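Local coordinates for protein peroxisomal acyl-coenzyme A oxidase 1 (Arabidopsis thaliana, PDB 1W07) that catalyses the FAD-dependent desaturation of long- and medium-chain acyl-CoAs to 2-trans-enoyl-CoAs in peroxisomes, with oxygen reduced to hydrogen peroxide, at residues R80-E83 and E84-G87; Q207-L211 and E212-P216; Y355-V358 and T359-A363. The protein carries 1 engineered substitution. All blocks are in the same frame, centred on the assembly; numbering follows the deposited sequence.

Interaction 1: R80-E83 and E84-G87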
ATOM      1  N   ARG B  80     -11.123  15.847 -35.834  1.00 39.57           N
ATOM      2  CA  ARG B  80      -9.885  16.139 -36.553  1.00 39.55           C
ATOM      3  C   ARG B  80      -8.766  16.513 -35.594  1.00 41.37           C
ATOM      4  O   ARG B  80      -8.037  17.481 -35.823  1.00 41.50           O
ATOM      5  CB  ARG B  80     -10.128  17.289 -37.531  1.00 40.43           C
ATOM      6  CG  ARG B  80     -11.388  17.102 -38.353  1.00 40.01           C
ATOM      7  CD  ARG B  80     -12.089  18.418 -38.652  1.00 36.83           C
ATOM      8  NE  ARG B  80     -13.483  18.178 -39.028  1.00 34.61           N
ATOM      9  CZ  ARG B  80     -14.334  19.119 -39.424  1.00 34.19           C
ATOM     10  NH1 ARG B  80     -13.944  20.386 -39.517  1.00 32.48           N
ATOM     11  NH2 ARG B  80     -15.583  18.792 -39.728  1.00 32.09           N
ATOM     12  N   LEU B  81      -8.625  15.738 -34.520  1.00 39.73           N
ATOM     13  CA  LEU B  81      -7.603  15.995 -33.510  1.00 36.51           C
ATOM     14  C   LEU B  81      -6.217  15.564 -33.983  1.00 35.96           C
ATOM     15  O   LEU B  81      -6.073  14.554 -34.669  1.00 34.29           O
ATOM     16  CB  LEU B  81      -7.956  15.250 -32.218  1.00 35.08           C
ATOM     17  CG  LEU B  81      -9.351  15.444 -31.621  1.00 33.49           C
ATOM     18  CD1 LEU B  81      -9.508  14.557 -30.393  1.00 28.70           C
ATOM     19  CD2 LEU B  81      -9.578  16.907 -31.256  1.00 33.92           C
ATOM     20  N   ASN B  82      -5.198  16.335 -33.614  1.00 36.06           N
ATOM     21  CA  ASN B  82      -3.833  15.992 -33.987  1.00 36.44           C
ATOM     22  C   ASN B  82      -3.305  14.925 -33.032  1.00 37.84           C
ATOM     23  O   ASN B  82      -4.034  14.448 -32.160  1.00 34.74           O
ATOM     24  CB  ASN B  82      -2.927  17.225 -33.945  1.00 39.07           C
ATOM     25  CG  ASN B  82      -2.939  17.917 -32.599  1.00 41.18           C
ATOM     26  OD1 ASN B  82      -2.629  17.313 -31.571  1.00 40.42           O
ATOM     27  ND2 ASN B  82      -3.289  19.196 -32.600  1.00 41.10           N
ATOM     28  N   GLU B  83      -2.039  14.552 -33.186  1.00 37.08           N
ATOM     29  CA  GLU B  83      -1.470  13.517 -32.336  1.00 36.42           C
ATOM     30  C   GLU B  83      -1.432  13.923 -30.869  1.00 35.80           C
ATOM     31  O   GLU B  83      -1.716  13.108 -29.993  1.00 36.26           O
ATOM     32  CB  GLU B  83      -0.067  13.149 -32.810  1.00 36.47           C
ATOM     33  CG  GLU B  83       0.505  11.916 -32.128  1.00 39.70           C
ATOM     34  CD  GLU B  83       1.856  11.529 -32.681  1.00 42.03           C
ATOM     35  OE1 GLU B  83       2.808  12.319 -32.520  1.00 43.94           O
ATOM     36  OE2 GLU B  83       1.967  10.438 -33.284  1.00 45.21           O
ATOM     37  N   GLU B  84      -1.090  15.179 -30.602  1.00 35.70           N
ATOM     38  CA  GLU B  84      -1.026  15.664 -29.231  1.00 34.55           C
ATOM     39  C   GLU B  84      -2.395  15.563 -28.568  1.00 34.44           C
ATOM     40  O   GLU B  84      -2.533  14.998 -27.482  1.00 34.29           O
ATOM     41  CB  GLU B  84      -0.539  17.114 -29.209  1.00 39.35           C
ATOM     42  CG  GLU B  84      -0.443  17.721 -27.821  1.00 42.56           C
ATOM     43  CD  GLU B  84       0.089  19.139 -27.833  1.00 47.56           C
ATOM     44  OE1 GLU B  84      -0.578  20.034 -28.398  1.00 48.00           O
ATOM     45  OE2 GLU B  84       1.185  19.359 -27.277  1.00 50.74           O
ATOM     46  N   GLU B  85      -3.411  16.101 -29.235  1.00 33.18           N
ATOM     47  CA  GLU B  85      -4.767  16.073 -28.705  1.00 33.46           C
ATOM     48  C   GLU B  85      -5.247  14.645 -28.484  1.00 29.84           C
ATOM     49  O   GLU B  85      -5.881  14.356 -27.477  1.00 29.16           O
ATOM     50  CB  GLU B  85      -5.723  16.807 -29.653  1.00 33.17           C
ATOM     51  CG  GLU B  85      -5.341  18.253 -29.900  1.00 35.75           C
ATOM     52  CD  GLU B  85      -6.132  18.877 -31.040  1.00 36.46           C
ATOM     53  OE1 GLU B  85      -6.997  19.733 -30.772  1.00 36.14           O
ATOM     54  OE2 GLU B  85      -5.885  18.494 -32.200  1.00 35.04           O
ATOM     55  N   ALA B  86      -4.950  13.757 -29.428  1.00 28.49           N
ATOM     56  CA  ALA B  86      -5.354  12.361 -29.309  1.00 27.73           C
ATOM     57  C   ALA B  86      -4.747  11.745 -28.044  1.00 28.21           C
ATOM     58  O   ALA B  86      -5.413  10.992 -27.324  1.00 28.07           O
ATOM     59  CB  ALA B  86      -4.920  11.577 -30.543  1.00 28.61           C
ATOM     60  N   GLY B  87      -3.485  12.068 -27.778  1.00 27.96           N
ATOM     61  CA  GLY B  87      -2.816  11.565 -26.587  1.00 24.99           C
ATOM     62  C   GLY B  87      -3.508  12.079 -25.335  1.00 24.34           C
ATOM     63  O   GLY B  87      -3.754  11.318 -24.394  1.00 23.32           O
TER
HETATM   64  O   HOH W   1      -2.263  21.030 -30.240  1.00 40.05           O

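Interaction 2: Q207-L211 and E212-P216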
ATOM      1  N   GLN B 207       1.840 -12.711 -36.421  1.00 24.98           N
ATOM      2  CA  GLN B 207       0.394 -12.514 -36.469  1.00 25.78           C
ATOM      3  C   GLN B 207      -0.213 -13.551 -35.542  1.00 25.28           C
ATOM      4  O   GLN B 207       0.101 -14.739 -35.634  1.00 24.12           O
ATOM      5  CB  GLN B 207      -0.142 -12.693 -37.895  1.00 26.93           C
ATOM      6  CG  GLN B 207      -1.662 -12.680 -37.969  1.00 26.66           C
ATOM      7  CD  GLN B 207      -2.197 -12.537 -39.387  1.00 31.84           C
ATOM      8  OE1 GLN B 207      -1.476 -12.737 -40.365  1.00 29.72           O
ATOM      9  NE2 GLN B 207      -3.473 -12.192 -39.499  1.00 27.68           N
ATOM     10  N   LEU B 208      -1.084 -13.085 -34.655  1.00 22.30           N
ATOM     11  CA  LEU B 208      -1.728 -13.927 -33.662  1.00 23.07           C
ATOM     12  C   LEU B 208      -3.142 -14.345 -34.044  1.00 21.54           C
ATOM     13  O   LEU B 208      -3.541 -15.492 -33.825  1.00 21.74           O
ATOM     14  CB  LEU B 208      -1.762 -13.181 -32.317  1.00 20.23           C
ATOM     15  CG  LEU B 208      -0.421 -12.603 -31.845  1.00 22.80           C
ATOM     16  CD1 LEU B 208      -0.623 -11.779 -30.564  1.00 22.36           C
ATOM     17  CD2 LEU B 208       0.583 -13.740 -31.622  1.00 22.39           C
ATOM     18  N   ARG B 209      -3.894 -13.404 -34.605  1.00 22.45           N
ATOM     19  CA  ARG B 209      -5.272 -13.662 -34.976  1.00 23.74           C
ATOM     20  C   ARG B 209      -5.599 -13.237 -36.399  1.00 24.22           C
ATOM     21  O   ARG B 209      -5.018 -12.298 -36.945  1.00 21.21           O
ATOM     22  CB  ARG B 209      -6.228 -12.926 -34.034  1.00 22.84           C
ATOM     23  CG  ARG B 209      -6.137 -13.328 -32.568  1.00 22.80           C
ATOM     24  CD  ARG B 209      -7.028 -12.422 -31.717  1.00 23.61           C
ATOM     25  NE  ARG B 209      -6.852 -12.654 -30.286  1.00 25.59           N
ATOM     26  CZ  ARG B 209      -7.445 -13.620 -29.596  1.00 30.23           C
ATOM     27  NH1 ARG B 209      -8.278 -14.466 -30.197  1.00 32.17           N
ATOM     28  NH2 ARG B 209      -7.201 -13.741 -28.296  1.00 31.52           N
ATOM     29  N   SER B 210      -6.565 -13.925 -36.985  1.00 24.80           N
ATOM     30  CA  SER B 210      -7.013 -13.632 -38.333  1.00 26.12           C
ATOM     31  C   SER B 210      -7.673 -12.265 -38.377  1.00 26.04           C
ATOM     32  O   SER B 210      -8.374 -11.883 -37.448  1.00 25.26           O
ATOM     33  CB  SER B 210      -8.003 -14.702 -38.785  1.00 28.06           C
ATOM     34  OG  SER B 210      -8.908 -14.170 -39.725  1.00 30.75           O
ATOM     35  N   LEU B 211      -7.450 -11.539 -39.468  1.00 27.12           N
ATOM     36  CA  LEU B 211      -8.047 -10.223 -39.632  1.00 28.38           C
ATOM     37  C   LEU B 211      -9.462 -10.322 -40.205  1.00 30.15           C
ATOM     38  O   LEU B 211     -10.073  -9.303 -40.524  1.00 28.72           O
ATOM     39  CB  LEU B 211      -7.179  -9.355 -40.549  1.00 31.19           C
ATOM     40  CG  LEU B 211      -5.766  -9.039 -40.045  1.00 36.19           C
ATOM     41  CD1 LEU B 211      -4.989  -8.317 -41.136  1.00 34.53           C
ATOM     42  CD2 LEU B 211      -5.838  -8.191 -38.775  1.00 34.39           C
ATOM     43  N   GLU B 212      -9.990 -11.537 -40.341  1.00 31.57           N
ATOM     44  CA  GLU B 212     -11.341 -11.687 -40.876  1.00 33.23           C
ATOM     45  C   GLU B 212     -12.366 -12.085 -39.816  1.00 31.10           C
ATOM     46  O   GLU B 212     -13.502 -11.611 -39.831  1.00 32.94           O
ATOM     47  CB  GLU B 212     -11.361 -12.695 -42.032  1.00 36.78           C
ATOM     48  CG  GLU B 212     -11.175 -14.134 -41.615  1.00 42.48           C
ATOM     49  CD  GLU B 212     -11.624 -15.101 -42.686  1.00 45.76           C
ATOM     50  OE1 GLU B 212     -12.824 -15.081 -43.046  1.00 46.72           O
ATOM     51  OE2 GLU B 212     -10.780 -15.884 -43.169  1.00 47.50           O
ATOM     52  N   ASP B 213     -11.972 -12.950 -38.889  1.00 32.71           N
ATOM     53  CA  ASP B 213     -12.881 -13.375 -37.834  1.00 31.53           C
ATOM     54  C   ASP B 213     -12.234 -13.407 -36.436  1.00 30.29           C
ATOM     55  O   ASP B 213     -12.809 -13.954 -35.498  1.00 31.53           O
ATOM     56  CB  ASP B 213     -13.483 -14.745 -38.178  1.00 29.60           C
ATOM     57  CG  ASP B 213     -12.435 -15.822 -38.307  1.00 33.56           C
ATOM     58  OD1 ASP B 213     -11.254 -15.550 -37.988  1.00 32.94           O
ATOM     59  OD2 ASP B 213     -12.787 -16.945 -38.724  1.00 33.09           O
ATOM     60  N   HIS B 214     -11.041 -12.826 -36.309  1.00 29.03           N
ATOM     61  CA  HIS B 214     -10.332 -12.751 -35.034  1.00 25.51           C
ATOM     62  C   HIS B 214      -9.923 -14.106 -34.437  1.00 29.72           C
ATOM     63  O   HIS B 214      -9.439 -14.175 -33.303  1.00 23.95           O
ATOM     64  CB  HIS B 214     -11.187 -11.997 -34.013  1.00 25.23           C
ATOM     65  CG  HIS B 214     -10.393 -11.170 -33.044  1.00 26.44           C
ATOM     66  ND1 HIS B 214      -9.509 -10.193 -33.448  1.00 20.29           N
ATOM     67  CD2 HIS B 214     -10.391 -11.138 -31.691  1.00 22.24           C
ATOM     68  CE1 HIS B 214      -8.995  -9.596 -32.386  1.00 22.37           C
ATOM     69  NE2 HIS B 214      -9.518 -10.148 -31.306  1.00 23.12           N
ATOM     70  N   SER B 215     -10.106 -15.185 -35.195  1.00 27.51           N
ATOM     71  CA  SER B 215      -9.744 -16.500 -34.694  1.00 27.74           C
ATOM     72  C   SER B 215      -8.225 -16.647 -34.629  1.00 26.30           C
ATOM     73  O   SER B 215      -7.497 -16.181 -35.510  1.00 26.72           O
ATOM     74  CB  SER B 215     -10.342 -17.594 -35.589  1.00 28.30           C
ATOM     75  OG  SER B 215      -9.700 -17.629 -36.848  1.00 36.53           O
ATOM     76  N   PRO B 216      -7.721 -17.271 -33.555  1.00 24.28           N
ATOM     77  CA  PRO B 216      -6.286 -17.473 -33.374  1.00 25.65           C
ATOM     78  C   PRO B 216      -5.706 -18.266 -34.541  1.00 28.74           C
ATOM     79  O   PRO B 216      -6.291 -19.265 -34.955  1.00 26.38           O
ATOM     80  CB  PRO B 216      -6.218 -18.258 -32.070  1.00 25.09           C
ATOM     81  CG  PRO B 216      -7.383 -17.730 -31.314  1.00 27.01           C
ATOM     82  CD  PRO B 216      -8.465 -17.705 -32.361  1.00 24.30           C
TER
HETATM   83  O   HOH W   2      -9.416  -9.583 -36.246  1.00 21.39           O
HETATM   84  O   HOH W   3      -8.427 -16.030 -41.549  1.00 45.62           O

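Interaction 3: Y355-V358 and T359-A363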
ATOM      1  N   TYR B 355      16.178  13.347 -22.673  1.00 35.25           N
ATOM      2  CA  TYR B 355      15.785  12.425 -23.725  1.00 35.52           C
ATOM      3  C   TYR B 355      16.247  12.945 -25.075  1.00 36.04           C
ATOM      4  O   TYR B 355      16.878  12.223 -25.845  1.00 36.47           O
ATOM      5  CB  TYR B 355      14.272  12.256 -23.760  1.00 35.26           C
ATOM      6  CG  TYR B 355      13.792  11.650 -25.060  1.00 35.95           C
ATOM      7  CD1 TYR B 355      14.111  10.338 -25.393  1.00 34.09           C
ATOM      8  CD2 TYR B 355      13.043  12.395 -25.966  1.00 37.59           C
ATOM      9  CE1 TYR B 355      13.696   9.776 -26.592  1.00 38.12           C
ATOM     10  CE2 TYR B 355      12.620  11.849 -27.182  1.00 39.06           C
ATOM     11  CZ  TYR B 355      12.955  10.531 -27.485  1.00 37.97           C
ATOM     12  OH  TYR B 355      12.569   9.960 -28.674  1.00 40.52           O
ATOM     13  N   THR B 356      15.915  14.200 -25.360  1.00 37.92           N
ATOM     14  CA  THR B 356      16.300  14.842 -26.613  1.00 39.15           C
ATOM     15  C   THR B 356      17.823  14.869 -26.747  1.00 39.51           C
ATOM     16  O   THR B 356      18.384  14.310 -27.686  1.00 41.91           O
ATOM     17  CB  THR B 356      15.799  16.291 -26.664  1.00 40.59           C
ATOM     18  OG1 THR B 356      14.402  16.333 -26.343  1.00 44.45           O
ATOM     19  CG2 THR B 356      16.008  16.868 -28.048  1.00 41.45           C
ATOM     20  N   ASP B 357      18.486  15.526 -25.800  1.00 38.86           N
ATOM     21  CA  ASP B 357      19.940  15.633 -25.819  1.00 38.78           C
ATOM     22  C   ASP B 357      20.608  14.295 -26.132  1.00 38.99           C
ATOM     23  O   ASP B 357      21.462  14.219 -27.014  1.00 40.73           O
ATOM     24  CB  ASP B 357      20.449  16.168 -24.477  1.00 37.69           C
ATOM     25  CG  ASP B 357      21.930  16.515 -24.509  1.00 40.26           C
ATOM     26  OD1 ASP B 357      22.749  15.748 -23.951  1.00 36.65           O
ATOM     27  OD2 ASP B 357      22.275  17.562 -25.098  1.00 40.59           O
ATOM     28  N   VAL B 358      20.216  13.245 -25.411  1.00 38.72           N
ATOM     29  CA  VAL B 358      20.791  11.918 -25.615  1.00 38.77           C
ATOM     30  C   VAL B 358      20.472  11.412 -27.017  1.00 39.06           C
ATOM     31  O   VAL B 358      21.320  10.823 -27.684  1.00 39.06           O
ATOM     32  CB  VAL B 358      20.259  10.896 -24.576  1.00 38.34           C
ATOM     33  CG1 VAL B 358      20.877   9.537 -24.819  1.00 40.05           C
ATOM     34  CG2 VAL B 358      20.609  11.346 -23.180  1.00 37.56           C
ATOM     35  N   THR B 359      19.245  11.652 -27.460  1.00 39.74           N
ATOM     36  CA  THR B 359      18.812  11.233 -28.783  1.00 42.55           C
ATOM     37  C   THR B 359      19.615  11.955 -29.868  1.00 43.05           C
ATOM     38  O   THR B 359      20.048  11.348 -30.853  1.00 44.51           O
ATOM     39  CB  THR B 359      17.306  11.525 -28.982  1.00 42.41           C
ATOM     40  OG1 THR B 359      16.546  10.755 -28.046  1.00 44.10           O
ATOM     41  CG2 THR B 359      16.871  11.173 -30.392  1.00 44.76           C
ATOM     42  N   GLU B 360      19.812  13.257 -29.680  1.00 43.54           N
ATOM     43  CA  GLU B 360      20.562  14.068 -30.631  1.00 44.04           C
ATOM     44  C   GLU B 360      21.973  13.518 -30.798  1.00 44.43           C
ATOM     45  O   GLU B 360      22.338  13.032 -31.871  1.00 46.06           O
ATOM     46  CB  GLU B 360      20.667  15.508 -30.143  1.00 42.67           C
ATOM     47  CG  GLU B 360      19.368  16.133 -29.681  1.00 43.42           C
ATOM     48  CD  GLU B 360      18.509  16.617 -30.816  1.00 42.74           C
ATOM     49  OE1 GLU B 360      17.789  17.614 -30.608  1.00 39.74           O
ATOM     50  OE2 GLU B 360      18.545  16.004 -31.905  1.00 45.06           O
ATOM     51  N   ARG B 361      22.763  13.604 -29.731  1.00 45.17           N
ATOM     52  CA  ARG B 361      24.139  13.126 -29.753  1.00 45.74           C
ATOM     53  C   ARG B 361      24.228  11.693 -30.236  1.00 45.69           C
ATOM     54  O   ARG B 361      25.181  11.319 -30.917  1.00 45.76           O
ATOM     55  CB  ARG B 361      24.766  13.249 -28.361  1.00 44.83           C
ATOM     56  CG  ARG B 361      23.956  12.586 -27.279  1.00 45.71           C
ATOM     57  CD  ARG B 361      24.583  12.838 -25.930  1.00 46.86           C
ATOM     58  NE  ARG B 361      24.820  14.261 -25.689  1.00 46.89           N
ATOM     59  CZ  ARG B 361      26.019  14.779 -25.441  1.00 46.73           C
ATOM     60  NH1 ARG B 361      27.086  13.991 -25.405  1.00 46.57           N
ATOM     61  NH2 ARG B 361      26.153  16.078 -25.214  1.00 42.74           N
ATOM     62  N   LEU B 362      23.234  10.889 -29.880  1.00 46.10           N
ATOM     63  CA  LEU B 362      23.200   9.485 -30.284  1.00 47.15           C
ATOM     64  C   LEU B 362      23.095   9.357 -31.803  1.00 47.06           C
ATOM     65  O   LEU B 362      23.553   8.373 -32.387  1.00 45.74           O
ATOM     66  CB  LEU B 362      22.016   8.771 -29.626  1.00 46.74           C
ATOM     67  CG  LEU B 362      22.368   7.735 -28.550  1.00 47.24           C
ATOM     68  CD1 LEU B 362      23.194   8.387 -27.455  1.00 44.94           C
ATOM     69  CD2 LEU B 362      21.094   7.131 -27.976  1.00 45.90           C
ATOM     70  N   ALA B 363      22.486  10.355 -32.434  1.00 46.50           N
ATOM     71  CA  ALA B 363      22.324  10.360 -33.881  1.00 46.62           C
ATOM     72  C   ALA B 363      23.658  10.705 -34.542  1.00 47.06           C
ATOM     73  O   ALA B 363      23.833  10.530 -35.752  1.00 48.59           O
ATOM     74  CB  ALA B 363      21.253  11.367 -34.280  1.00 45.39           C
TER

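Interaction 1: R80-E83 and E84-G87
Asn-82 holds its CG between the backbone N and the carbonyl carbon (chi1 56°), which turns its amide onto the first turn of the helix 83-93, and Glu-85 has CG anti to its own carbonyl carbon (chi1 -58°), which sends its carboxylate back to the chain entering that helix. The two side chains cross at about a right angle. Their flat ends are turned 31° against each other. Asn-82 OD1 accepts from Glu-85 N at 2.7 Å in a nearly straight bond, with the donor tilted out of the amide carbonyl plane. In return, Glu-85 OE2 accepts from Asn-82 N, also at 2.7 Å, and it is met on the anti side of the carboxylate. This reciprocal pair is a capping box with Asn-82 as the N-cap. It gives Glu-85 N a partner where the helix has no earlier carbonyl in place for it. The regular backbone bonds start at once, with Ala-86 N 3.0 Å from Asn-82 O. Just upstream, helix 58-78 ends in a Schellman motif whose C-prime residue is Arg-80, with positive phi, and the N-cap Asn-82 follows two residues later. Leu-81 lies across Glu-85, with CB 3.7 Å from Glu-85 CB. Placed at the helix N-terminus, the Glu-85 carboxylate is probably stabilised in its charged form by the helix dipole and by Arg-37 of helix 29-43, which forms a salt bridge with Glu-85 OE1. Glu-84 and Glu-85 pack against that helix. One water accepts from Asn-82 ND2 at 3.2 Å and donates to Glu-84 OE1 at 2.7 Å.

Interaction 2: Q207-L211 and E212-P216
Arg-209 CD sits over the centre of the His-214 ring, 3.4 Å from the centroid, in a CH-pi contact. The Arg-209 side chain is extended from CG to NE, and the guanidinium and ring planes are 13° apart. Arg-209 NH1 then gives a weak bond of 3.3 Å to His-214 O, which lies at the edge of the guanidinium. Beside this pair, Ser-210 N donates to Ser-215 O at 2.9 Å. Arg-209 and Pro-216 form a single beta bridge, and the chain between them doubles back in the loop joining strand 197-207 to strand 220-224. Side chains tie this turn together. Ser-210 OG accepts from Glu-212 N at 2.9 Å, as in an ST turn. Asp-213 OD1 accepts from Ser-215 N at 3.0 Å, an Asx turn, and from Ser-215 OG at 2.8 Å, both from the same face of the carboxylate. Gln-207 NE2 holds Arg-209 O from above its carbonyl plane. An alanine in place of Arg-209 would leave the His-214 face without its methylene cover, and is likely to open a gap beside Val-642 of the second subunit. That subunit also stacks Tyr-647 on the His-214 ring, and its Arg-652 bonds to Glu-212 O. The loop is thus part of the dimer interface. A water lies in the ring plane and bridges His-214 ND1 to Ser-210 O. His-214 NE2 bonds to Lys-181 O, which can only accept. NE2 therefore probably carries a proton, and polar partners at both nitrogens would fix the rotation of the ring.

Interaction 3: Y355-V358 and T359-A363
Tyr-355 O is gripped by two donors of one residue: Thr-359 OG1 at 2.7 Å and Thr-359 N at 2.9 Å, from opposite faces of its carbonyl plane. This is the last part of the long helix 328-363 in the C-alpha1 domain, where a threonine hydroxyl doubles the regular i to i+4 backbone bond. Thr-359 OG1 lies beside its own backbone N (chi1 -63°), which points it back at the preceding turn. There it also sits over one face of the Tyr-355 ring, 3.3 Å from CE1 and offset toward the rim. The ring of Tyr-283 of helix 278-309 meets the same ring at an inclined angle. One side of the helix carries a salt bridge, with Arg-361 NE 3.1 Å from Asp-357 OD1. As a hydrogen bond it is weak, bent to 130°, and the carboxylate and guanidinium planes are 40° apart. Arg-361 NH1 makes a further and stronger polar contact, a salt bridge to Asp-366 OD2, so the guanidinium is shared between two acids. Val-358 and Leu-362 run side by side in the buried part. Val-358 CG1 lies 3.7 Å from Leu-362 CD1.

Overall arrangement
The three contacts are local and follow one another along the chain, each in a different part of the enzyme: the N-terminal acyl-CoA oxidase region for interaction 1, the acyl-CoA dehydrogenase middle domain for interaction 2 and the C-alpha1 domain for interaction 3. None touches another. Centres of interactions 1 and 3 are about 25 Å apart, those of 1 and 2 about 29 Å, and those of 2 and 3 about 39 Å. Interaction 1 lies away from the flavin site and the catalytic residue. The Leu-208 side chain of interaction 2 is about 11 Å from bound FAD. The Tyr-355 side chain of interaction 3 is about 12 Å from that of Glu-424, the inferred proton acceptor. Of the three, interaction 2 alone meets the second subunit.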